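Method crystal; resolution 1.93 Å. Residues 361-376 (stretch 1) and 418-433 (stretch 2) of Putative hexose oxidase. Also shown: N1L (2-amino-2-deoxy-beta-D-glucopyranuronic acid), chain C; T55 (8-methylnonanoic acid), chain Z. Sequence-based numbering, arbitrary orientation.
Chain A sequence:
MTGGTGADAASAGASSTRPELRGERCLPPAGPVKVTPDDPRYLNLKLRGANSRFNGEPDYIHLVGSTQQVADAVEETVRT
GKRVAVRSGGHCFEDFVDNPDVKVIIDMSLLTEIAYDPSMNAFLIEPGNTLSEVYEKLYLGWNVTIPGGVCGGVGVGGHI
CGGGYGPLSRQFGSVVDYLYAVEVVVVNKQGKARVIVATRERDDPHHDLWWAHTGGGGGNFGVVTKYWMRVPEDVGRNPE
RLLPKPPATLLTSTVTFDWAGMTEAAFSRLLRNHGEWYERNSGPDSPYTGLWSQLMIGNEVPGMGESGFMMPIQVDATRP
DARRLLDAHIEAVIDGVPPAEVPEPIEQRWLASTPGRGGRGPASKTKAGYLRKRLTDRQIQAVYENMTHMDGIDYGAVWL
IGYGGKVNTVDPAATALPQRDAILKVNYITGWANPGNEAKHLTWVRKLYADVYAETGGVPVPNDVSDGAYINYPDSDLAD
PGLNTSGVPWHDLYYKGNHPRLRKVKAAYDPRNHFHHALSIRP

Stretch 1 361-376: GPASKTKAGYLRKRLT
Stretch 2 418-433: PQRDAILKVNYITGWA

Strands 363-371 and 424-432 pair antiparallel, their N-to-C directions 160° apart and their axes 4.6 Å apart at closest approach. The two stretches bury 1282 Å² between them, both sides summed. Ala363 faces Trp432, Lys367 faces Tyr428 and Leu371 faces Leu424, all hydrogen-bonded pairs with extended backbones. At Lys367 and Tyr428 two hydrogen bonds close the pair: Lys367 N to Tyr428 O is 2.8 Å, Tyr428 N to Lys367 O 2.9 Å, and the CA atoms lie 5.0 Å apart. The non-hydrogen-bonded pairs between come closer, to 4.0 Å between Ser364 CA and Gly431 CA.

Tyr370 covers the most surface. From phi/psi -97/145, with chi1 m (-82°) and chi2 -84°, its ring reaches along the partner stretch. Gln419 CG sits over one face, 3.8 Å from the centroid of the Tyr370 ring, and Ala422 CB packs 3.7 Å from Tyr370 CD1. Lys425, opposite Tyr370 in the register and nearly extended (chi1 m, then t, t, t), brings NZ to donate to Tyr370 OH at 2.8 Å. Two waters tie that hydroxyl to Gln419: one lies 2.7 Å from both Tyr370 OH and Gln419 OE1, the other 3.1 Å from Tyr370 OH and 2.8 Å from Gln419 O.

Leu371 (m, t) projects from the other face of the sheet, with CB 4.0 Å from Leu424 CB and CG 4.0 Å from Val426 CG1. Its carbonyl accepts two amides, Ile423 N at 2.9 Å from Leu371 O and Leu424 N at 3.3 Å from the same oxygen, where strand 424-432 begins and strand 363-371 ends.

At the other end, Trp432 (chi1 p, chi2 91°) presents one face of its indole to Ala363, whose CB lies over it, 3.7 Å from the centroid of the Trp432 five-membered ring; Trp432 N donates to Ala363 O at 3.0 Å. Beyond Leu371, Arg372 (m, t, p) turns its guanidinium edge to Asp421, a salt bridge with Arg372 NH2 2.8 Å from Asp421 OD2.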

# COMPACT_ATOMS: atom_id res chain seq x y z
N GLY A 361 -10.28 6.44 9.20
CA GLY A 361 -9.99 7.87 9.16
C GLY A 361 -11.15 8.68 8.63
O GLY A 361 -12.17 8.14 8.33
N PRO A 362 -10.96 9.99 8.47
CA PRO A 362 -12.00 10.82 7.88
C PRO A 362 -12.15 10.53 6.38
O PRO A 362 -11.37 9.79 5.77
CB PRO A 362 -11.47 12.24 8.12
CG PRO A 362 -9.99 12.06 7.96
CD PRO A 362 -9.65 10.66 8.45
N ALA A 363 -13.19 11.06 5.81
CA ALA A 363 -13.53 10.81 4.46
C ALA A 363 -12.56 11.65 3.56
O ALA A 363 -12.24 12.75 3.89
CB ALA A 363 -14.97 11.17 4.26
N SER A 364 -12.02 11.10 2.48
CA SER A 364 -11.11 11.84 1.63
C SER A 364 -11.20 11.38 0.19
O SER A 364 -11.72 10.30 -0.10
CB SER A 364 -9.68 11.68 2.21
OG SER A 364 -9.21 10.37 1.96
N LYS A 365 -10.70 12.19 -0.71
CA LYS A 365 -10.53 11.84 -2.12
C LYS A 365 -9.18 12.33 -2.57
O LYS A 365 -8.85 13.53 -2.39
CB LYS A 365 -11.59 12.53 -2.96
CG LYS A 365 -11.43 12.47 -4.46
CD LYS A 365 -11.74 11.12 -4.93
CE LYS A 365 -11.74 11.05 -6.44
NZ LYS A 365 -11.88 9.62 -6.82
N THR A 366 -8.39 11.43 -3.16
CA THR A 366 -7.12 11.75 -3.66
C THR A 366 -7.11 11.42 -5.14
O THR A 366 -7.61 10.36 -5.56
CB THR A 366 -6.01 10.93 -2.96
OG1 THR A 366 -5.96 11.22 -1.59
CG2 THR A 366 -4.65 11.22 -3.56
N LYS A 367 -6.61 12.32 -5.94
CA LYS A 367 -6.43 12.15 -7.38
C LYS A 367 -4.95 12.24 -7.61
O LYS A 367 -4.23 12.84 -6.78
CB LYS A 367 -7.22 13.18 -8.17
CG LYS A 367 -8.68 13.20 -7.80
CD LYS A 367 -9.56 14.25 -8.42
CE LYS A 367 -9.56 14.17 -9.92
NZ LYS A 367 -10.34 13.00 -10.44
N ALA A 368 -4.43 11.68 -8.68
CA ALA A 368 -2.94 11.54 -8.81
C ALA A 368 -2.42 11.62 -10.25
O ALA A 368 -3.16 11.40 -11.21
CB ALA A 368 -2.54 10.17 -8.21
N GLY A 369 -1.15 11.95 -10.37
CA GLY A 369 -0.42 12.01 -11.64
C GLY A 369 1.04 11.77 -11.39
O GLY A 369 1.53 11.97 -10.25
N TYR A 370 1.77 11.30 -12.41
CA TYR A 370 3.19 11.26 -12.41
C TYR A 370 3.73 12.49 -13.16
O TYR A 370 3.19 12.85 -14.20
CB TYR A 370 3.67 10.06 -13.16
CG TYR A 370 3.70 8.79 -12.39
CD1 TYR A 370 4.80 8.50 -11.57
CD2 TYR A 370 2.71 7.83 -12.56
CE1 TYR A 370 4.87 7.29 -10.89
CE2 TYR A 370 2.78 6.61 -11.87
CZ TYR A 370 3.86 6.34 -11.03
OH TYR A 370 3.99 5.18 -10.32
N LEU A 371 4.84 13.02 -12.71
CA LEU A 371 5.63 14.02 -13.43
C LEU A 371 6.96 13.49 -13.90
O LEU A 371 7.74 13.04 -13.08
CB LEU A 371 5.86 15.25 -12.54
CG LEU A 371 4.58 16.08 -12.28
CD1 LEU A 371 4.84 17.10 -11.21
CD2 LEU A 371 4.02 16.71 -13.55
N ARG A 372 7.27 13.74 -15.18
CA ARG A 372 8.63 13.59 -15.76
C ARG A 372 9.43 14.86 -15.79
O ARG A 372 10.63 14.81 -15.84
CB ARG A 372 8.54 13.11 -17.23
CG ARG A 372 7.75 11.87 -17.40
CD ARG A 372 7.48 11.63 -18.89
NE ARG A 372 8.75 11.17 -19.48
CZ ARG A 372 9.04 11.19 -20.78
NH1 ARG A 372 8.21 11.74 -21.67
NH2 ARG A 372 10.19 10.69 -21.20
N LYS A 373 8.76 16.00 -15.75
CA LYS A 373 9.34 17.34 -15.74
C LYS A 373 8.49 18.11 -14.74
O LYS A 373 7.42 17.62 -14.35
CB LYS A 373 9.23 17.97 -17.10
CG LYS A 373 10.14 17.37 -18.09
CD LYS A 373 9.76 17.89 -19.47
CE LYS A 373 10.65 18.99 -19.96
NZ LYS A 373 11.47 18.48 -21.11
N ARG A 374 8.92 19.32 -14.36
CA ARG A 374 8.06 20.11 -13.51
C ARG A 374 6.75 20.46 -14.14
O ARG A 374 6.58 20.58 -15.39
CB ARG A 374 8.77 21.38 -13.06
CG ARG A 374 8.95 22.42 -14.18
CD ARG A 374 9.19 23.75 -13.50
NE ARG A 374 9.57 24.87 -14.32
CZ ARG A 374 8.75 25.77 -14.83
NH1 ARG A 374 7.44 25.66 -14.69
NH2 ARG A 374 9.29 26.84 -15.46
N LEU A 375 5.82 20.72 -13.27
CA LEU A 375 4.61 21.41 -13.66
C LEU A 375 4.93 22.67 -14.47
O LEU A 375 5.85 23.40 -14.17
CB LEU A 375 3.77 21.77 -12.44
CG LEU A 375 3.08 20.63 -11.68
CD1 LEU A 375 2.45 21.11 -10.35
CD2 LEU A 375 1.98 19.91 -12.50
N THR A 376 4.17 22.92 -15.52
CA THR A 376 4.43 24.05 -16.40
C THR A 376 3.95 25.29 -15.69
O THR A 376 3.27 25.26 -14.61
CB THR A 376 3.61 23.94 -17.73
OG1 THR A 376 2.23 24.13 -17.43
CG2 THR A 376 3.89 22.64 -18.41
N PRO A 418 4.81 1.03 -15.58
CA PRO A 418 5.42 1.54 -16.84
C PRO A 418 6.25 2.84 -16.64
O PRO A 418 6.99 3.21 -17.51
CB PRO A 418 4.24 1.79 -17.72
CG PRO A 418 3.14 2.18 -16.75
CD PRO A 418 3.36 1.36 -15.54
N GLN A 419 6.03 3.55 -15.54
CA GLN A 419 6.64 4.87 -15.34
C GLN A 419 7.98 4.72 -14.71
O GLN A 419 8.09 4.59 -13.49
CB GLN A 419 5.74 5.79 -14.47
CG GLN A 419 4.43 6.09 -15.13
CD GLN A 419 3.30 5.13 -14.75
OE1 GLN A 419 3.49 4.15 -14.04
NE2 GLN A 419 2.09 5.47 -15.16
N ARG A 420 9.00 4.70 -15.55
CA ARG A 420 10.36 4.44 -15.15
C ARG A 420 11.30 5.56 -15.56
O ARG A 420 12.52 5.40 -15.63
CB ARG A 420 10.82 3.06 -15.66
CG ARG A 420 10.11 1.90 -15.01
CD ARG A 420 10.41 1.77 -13.52
NE ARG A 420 9.88 0.51 -12.98
CZ ARG A 420 10.25 -0.08 -11.85
NH1 ARG A 420 11.18 0.45 -11.09
NH2 ARG A 420 9.68 -1.26 -11.49
N ASP A 421 10.74 6.74 -15.74
CA ASP A 421 11.60 7.95 -15.83
C ASP A 421 10.99 9.17 -15.18
O ASP A 421 11.41 10.28 -15.48
CB ASP A 421 12.09 8.26 -17.25
CG ASP A 421 11.09 8.93 -18.07
OD1 ASP A 421 9.89 8.83 -17.78
OD2 ASP A 421 11.50 9.63 -19.00
N ALA A 422 10.05 8.96 -14.25
CA ALA A 422 9.44 10.04 -13.52
C ALA A 422 10.37 10.58 -12.44
O ALA A 422 11.31 9.91 -11.99
CB ALA A 422 8.11 9.55 -12.90
N ILE A 423 10.11 11.82 -12.05
CA ILE A 423 10.87 12.51 -10.99
C ILE A 423 9.99 12.78 -9.76
O ILE A 423 10.51 12.92 -8.64
CB ILE A 423 11.47 13.83 -11.53
CG1 ILE A 423 10.39 14.89 -11.94
CG2 ILE A 423 12.35 13.56 -12.70
CD1 ILE A 423 10.95 16.30 -12.31
N LEU A 424 8.67 12.88 -9.94
CA LEU A 424 7.74 13.20 -8.82
C LEU A 424 6.46 12.44 -8.99
O LEU A 424 6.01 12.22 -10.15
CB LEU A 424 7.43 14.71 -8.86
CG LEU A 424 8.60 15.65 -8.53
CD1 LEU A 424 8.34 17.06 -9.07
CD2 LEU A 424 8.80 15.66 -7.03
N LYS A 425 5.81 12.13 -7.89
CA LYS A 425 4.46 11.74 -7.97
C LYS A 425 3.70 12.95 -7.44
O LYS A 425 4.13 13.60 -6.45
CB LYS A 425 4.12 10.51 -7.17
CG LYS A 425 4.97 9.23 -7.53
CD LYS A 425 4.12 7.96 -7.26
CE LYS A 425 5.06 6.72 -7.39
NZ LYS A 425 4.26 5.49 -7.54
N VAL A 426 2.60 13.24 -8.05
CA VAL A 426 1.80 14.41 -7.53
C VAL A 426 0.43 13.96 -7.10
O VAL A 426 -0.32 13.37 -7.91
CB VAL A 426 1.84 15.64 -8.51
CG1 VAL A 426 1.42 15.31 -9.90
CG2 VAL A 426 0.86 16.76 -8.03
N ASN A 427 0.03 14.33 -5.88
CA ASN A 427 -1.26 14.05 -5.38
C ASN A 427 -2.08 15.32 -5.14
O ASN A 427 -1.55 16.37 -4.73
CB ASN A 427 -1.19 13.24 -4.08
CG ASN A 427 -0.81 11.77 -4.33
OD1 ASN A 427 -0.72 11.34 -5.46
ND2 ASN A 427 -0.57 11.05 -3.28
N TYR A 428 -3.34 15.19 -5.42
CA TYR A 428 -4.39 16.23 -5.28
C TYR A 428 -5.42 15.70 -4.34
O TYR A 428 -6.19 14.78 -4.66
CB TYR A 428 -4.93 16.59 -6.69
CG TYR A 428 -3.88 16.92 -7.75
CD1 TYR A 428 -3.31 15.93 -8.52
CD2 TYR A 428 -3.44 18.24 -7.99
CE1 TYR A 428 -2.40 16.19 -9.50
CE2 TYR A 428 -2.51 18.50 -8.97
CZ TYR A 428 -1.99 17.48 -9.72
OH TYR A 428 -1.04 17.74 -10.66
N ILE A 429 -5.46 16.28 -3.13
CA ILE A 429 -6.08 15.71 -1.95
C ILE A 429 -7.14 16.61 -1.35
O ILE A 429 -6.94 17.80 -1.28
CB ILE A 429 -5.05 15.47 -0.85
CG1 ILE A 429 -3.93 14.55 -1.36
CG2 ILE A 429 -5.64 14.74 0.38
CD1 ILE A 429 -2.68 14.67 -0.56
N THR A 430 -8.28 16.05 -1.00
CA THR A 430 -9.20 16.78 -0.10
C THR A 430 -9.81 15.80 0.86
O THR A 430 -9.98 14.61 0.56
CB THR A 430 -10.28 17.56 -0.95
OG1 THR A 430 -11.11 18.38 -0.09
CG2 THR A 430 -11.22 16.59 -1.70
N GLY A 431 -10.14 16.28 2.06
CA GLY A 431 -10.74 15.48 3.12
C GLY A 431 -11.83 16.33 3.83
O GLY A 431 -11.76 17.57 3.84
N TRP A 432 -12.86 15.66 4.34
CA TRP A 432 -13.97 16.39 4.96
C TRP A 432 -14.46 15.66 6.19
O TRP A 432 -14.43 14.42 6.26
CB TRP A 432 -15.06 16.66 3.92
CG TRP A 432 -15.59 15.45 3.29
CD1 TRP A 432 -16.67 14.72 3.72
CD2 TRP A 432 -15.07 14.77 2.15
NE1 TRP A 432 -16.83 13.63 2.91
CE2 TRP A 432 -15.87 13.64 1.94
CE3 TRP A 432 -13.99 14.99 1.29
CZ2 TRP A 432 -15.67 12.79 0.88
CZ3 TRP A 432 -13.76 14.12 0.31
CH2 TRP A 432 -14.58 13.02 0.10
N ALA A 433 -14.84 16.44 7.21
CA ALA A 433 -15.24 15.87 8.53
C ALA A 433 -16.70 15.45 8.52
O ALA A 433 -17.05 14.46 9.13
CB ALA A 433 -14.98 16.87 9.65
C1 N1L C . -1.58 9.71 3.15
C2 N1L C . -2.67 10.55 2.31
C3 N1L C . -2.99 9.93 0.94
C4 N1L C . -1.68 9.76 0.20
C5 N1L C . -0.80 8.72 0.95
C6 N1L C . 0.51 8.38 0.20
N2 N1L C . -3.93 10.76 3.02
O3 N1L C . -3.87 10.82 0.12
O4 N1L C . -1.91 9.37 -1.25
O5 N1L C . -0.42 9.28 2.27
O6B N1L C . 1.61 9.23 0.51
O6A N1L C . 0.37 8.56 -1.15
CAD T55 Z . -10.50 17.62 6.57
CAE T55 Z . -10.31 16.59 7.66
CAG T55 Z . -8.89 16.02 7.61
CAH T55 Z . -8.71 15.19 6.33
CAI T55 Z . -7.26 14.78 6.14
CAJ T55 Z . -7.09 13.94 4.88
CAK T55 Z . -5.79 13.18 4.99
CAL T55 Z . -5.62 12.14 3.87
CAF T55 Z . -10.56 17.27 8.99
C T55 Z . -4.22 11.53 3.99
O T55 Z . -3.43 11.84 4.91
O HOH W 1 2.63 3.31 -11.64
O HOH W 2 6.75 3.94 -11.12
O HOH W 3 12.45 12.81 -16.30